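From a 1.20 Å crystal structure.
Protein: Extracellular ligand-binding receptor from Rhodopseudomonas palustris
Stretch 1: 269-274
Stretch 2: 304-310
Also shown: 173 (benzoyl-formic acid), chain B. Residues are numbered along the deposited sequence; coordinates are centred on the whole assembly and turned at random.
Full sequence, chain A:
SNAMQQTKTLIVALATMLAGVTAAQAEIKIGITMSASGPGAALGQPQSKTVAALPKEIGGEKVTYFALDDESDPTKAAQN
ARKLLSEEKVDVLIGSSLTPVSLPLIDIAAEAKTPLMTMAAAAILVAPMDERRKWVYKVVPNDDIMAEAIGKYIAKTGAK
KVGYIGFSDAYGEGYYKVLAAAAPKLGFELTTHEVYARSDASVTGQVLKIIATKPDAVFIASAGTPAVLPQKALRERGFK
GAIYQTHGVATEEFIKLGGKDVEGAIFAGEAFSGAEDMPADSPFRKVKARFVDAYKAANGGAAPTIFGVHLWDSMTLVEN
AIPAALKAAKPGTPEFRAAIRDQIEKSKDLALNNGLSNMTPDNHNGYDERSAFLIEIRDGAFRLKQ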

# COMPACT_ATOMS: atom_id res chain seq x y z
N GLY A 269 7.92 1.58 -7.14
CA GLY A 269 7.55 1.63 -5.74
C GLY A 269 7.96 2.91 -5.04
O GLY A 269 8.18 3.96 -5.66
N GLU A 270 8.06 2.79 -3.72
CA GLU A 270 8.17 3.93 -2.82
C GLU A 270 9.60 4.27 -2.44
O GLU A 270 10.49 3.41 -2.46
N ALA A 271 9.80 5.51 -2.02
CA ALA A 271 11.10 5.98 -1.56
C ALA A 271 11.70 5.05 -0.53
O ALA A 271 12.89 4.77 -0.56
N PHE A 272 10.87 4.55 0.39
CA PHE A 272 11.34 3.64 1.44
C PHE A 272 12.19 2.52 0.86
O PHE A 272 13.22 2.14 1.44
N SER A 273 11.76 1.96 -0.26
CA SER A 273 12.45 0.80 -0.84
C SER A 273 13.79 1.14 -1.45
O SER A 273 14.66 0.27 -1.57
N GLY A 274 13.95 2.38 -1.89
CA GLY A 274 15.20 2.82 -2.49
C GLY A 274 16.04 3.69 -1.58
O GLY A 274 17.05 4.24 -2.02
N PRO A 304 11.72 -3.75 10.46
CA PRO A 304 10.39 -3.81 9.85
C PRO A 304 10.48 -4.01 8.35
O PRO A 304 11.52 -3.77 7.74
N THR A 305 9.37 -4.45 7.76
CA THR A 305 9.20 -4.37 6.32
C THR A 305 8.31 -3.17 5.98
O THR A 305 7.69 -2.56 6.86
N ILE A 306 8.27 -2.84 4.70
CA ILE A 306 7.62 -1.62 4.27
C ILE A 306 6.16 -1.53 4.70
O ILE A 306 5.64 -0.44 4.96
N PHE A 307 5.46 -2.66 4.78
CA PHE A 307 4.03 -2.58 5.03
C PHE A 307 3.68 -1.96 6.36
O PHE A 307 2.64 -1.31 6.49
N GLY A 308 4.56 -2.09 7.35
CA GLY A 308 4.35 -1.41 8.62
C GLY A 308 4.37 0.10 8.47
O GLY A 308 3.71 0.83 9.22
N VAL A 309 5.14 0.59 7.51
CA VAL A 309 5.26 2.03 7.32
C VAL A 309 3.97 2.64 6.79
O VAL A 309 3.76 3.84 6.92
N HIS A 310 3.08 1.83 6.23
CA HIS A 310 1.79 2.36 5.78
C HIS A 310 0.94 2.74 6.98
O HIS A 310 0.17 3.70 6.92

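The two stretches meet in a small, mainly apolar contact, 268 Å² of buried surface summed over both sides, in which Phe272 lies against Ile306 and Val309 and no hydrogen bond crosses between them. Their backbones come nearest at Phe272 and Ile306, whose CA atoms are 7.0 Å apart, a separation bridged by the side chains of these two residues. Phe272 points its CA-to-CB bond toward the other stretch and, with chi1 t (178°) and chi2 at 103°, carries its ring alongside the helical part of stretch 2. There Phe272 CD2 sits 3.5 Å from Ile306 CG1, Phe272 CD1 lies 4.2 Å from Val309 CG2, and Phe272 CZ approaches the backbone carbon Thr305 C at 4.3 Å; all three neighbours meet the ring obliquely. Ile306 leaves its backbone sideways, but its extended t,t rotamer takes CD1 to the polar side chains of stretch 1, 3.6 Å from Glu270 OE1 and 3.6 Å from Ser273 OG. These are van der Waals contacts, since a methyl group offers neither oxygen a hydrogen-bonding partner. Glu270 points toward stretch 2 with chi1 m and chi2 p, and its OE2 is hydrogen-bonded elsewhere in the structure; Ser273, also m, is set sideways. Val309 points toward stretch 1 with chi1 at 97°, between the usual wells. It lies three residues after Ile306, and the two residues, whose side chains both meet the phenyl ring, are linked by a backbone hydrogen bond from Val309 N to Ile306 O (2.8 Å). The CA-to-CB bond of Thr305 (chi1 p) points away from stretch 1. The benzoyl-formic acid lies beyond this apolar contact, where two other residues of stretch 2 reach it: Phe307 (m) places CE2 3.7 Å from ligand C3, which lies at the edge of the Phe307 ring, and His310 (m) brings CE1 to 4.0 Å from the same C3, obliquely to the imidazole.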

# COMPACT_ATOMS: atom_id res chain seq x y z
CB GLU A 270 7.38 3.66 -1.54
CG GLU A 270 5.88 3.68 -1.69
CD GLU A 270 5.32 2.46 -2.40
OE1 GLU A 270 5.57 1.31 -1.96
OE2 GLU A 270 4.60 2.67 -3.40
CB ALA A 271 10.97 7.38 -0.98
CB PHE A 272 10.11 3.07 2.16
CG PHE A 272 10.40 2.06 3.25
CD1 PHE A 272 10.33 2.43 4.59
CD2 PHE A 272 10.66 0.73 2.94
CE1 PHE A 272 10.54 1.49 5.60
CE2 PHE A 272 10.88 -0.20 3.95
CZ PHE A 272 10.82 0.19 5.28
CB SER A 273 11.56 0.14 -1.89
OG SER A 273 10.34 -0.30 -1.33
CB PRO A 304 9.83 -2.42 10.13
CG PRO A 304 11.04 -1.54 10.10
CD PRO A 304 12.15 -2.36 10.71
CB THR A 305 8.61 -5.66 5.74
OG1 THR A 305 7.26 -5.80 6.21
CG2 THR A 305 9.43 -6.87 6.17
CB ILE A 306 7.71 -1.45 2.74
CG1 ILE A 306 7.28 -0.04 2.33
CG2 ILE A 306 6.89 -2.51 2.02
CD1 ILE A 306 7.50 0.25 0.85
CB PHE A 307 3.35 -3.92 4.74
CG PHE A 307 3.48 -4.30 3.31
CD1 PHE A 307 4.43 -5.22 2.88
CD2 PHE A 307 2.74 -3.62 2.35
CE1 PHE A 307 4.59 -5.49 1.53
CE2 PHE A 307 2.91 -3.89 1.00
CZ PHE A 307 3.83 -4.81 0.59
CB VAL A 309 6.49 2.41 6.45
CG1 VAL A 309 6.12 2.64 4.99
CG2 VAL A 309 7.16 3.65 7.03
CB HIS A 310 1.13 1.37 4.83
CG HIS A 310 1.98 1.13 3.63
ND1 HIS A 310 2.00 -0.02 2.87
CD2 HIS A 310 2.92 1.95 3.11
CE1 HIS A 310 2.91 0.12 1.92
NE2 HIS A 310 3.48 1.30 2.04
O1B 173 B . -4.05 -2.82 -2.17
C1 173 B . -3.84 -4.00 -2.14
O1A 173 B . -4.84 -4.95 -2.33
C2 173 B . -2.43 -4.53 -2.11
O2 173 B . -2.21 -5.68 -2.34
C1G 173 B . -1.35 -3.57 -1.73
C2D 173 B . -1.57 -2.65 -0.53
C2E 173 B . -0.49 -1.66 -0.14
C3 173 B . 0.78 -1.58 -0.97
C1E 173 B . 0.97 -2.51 -2.18
C1D 173 B . -0.09 -3.52 -2.57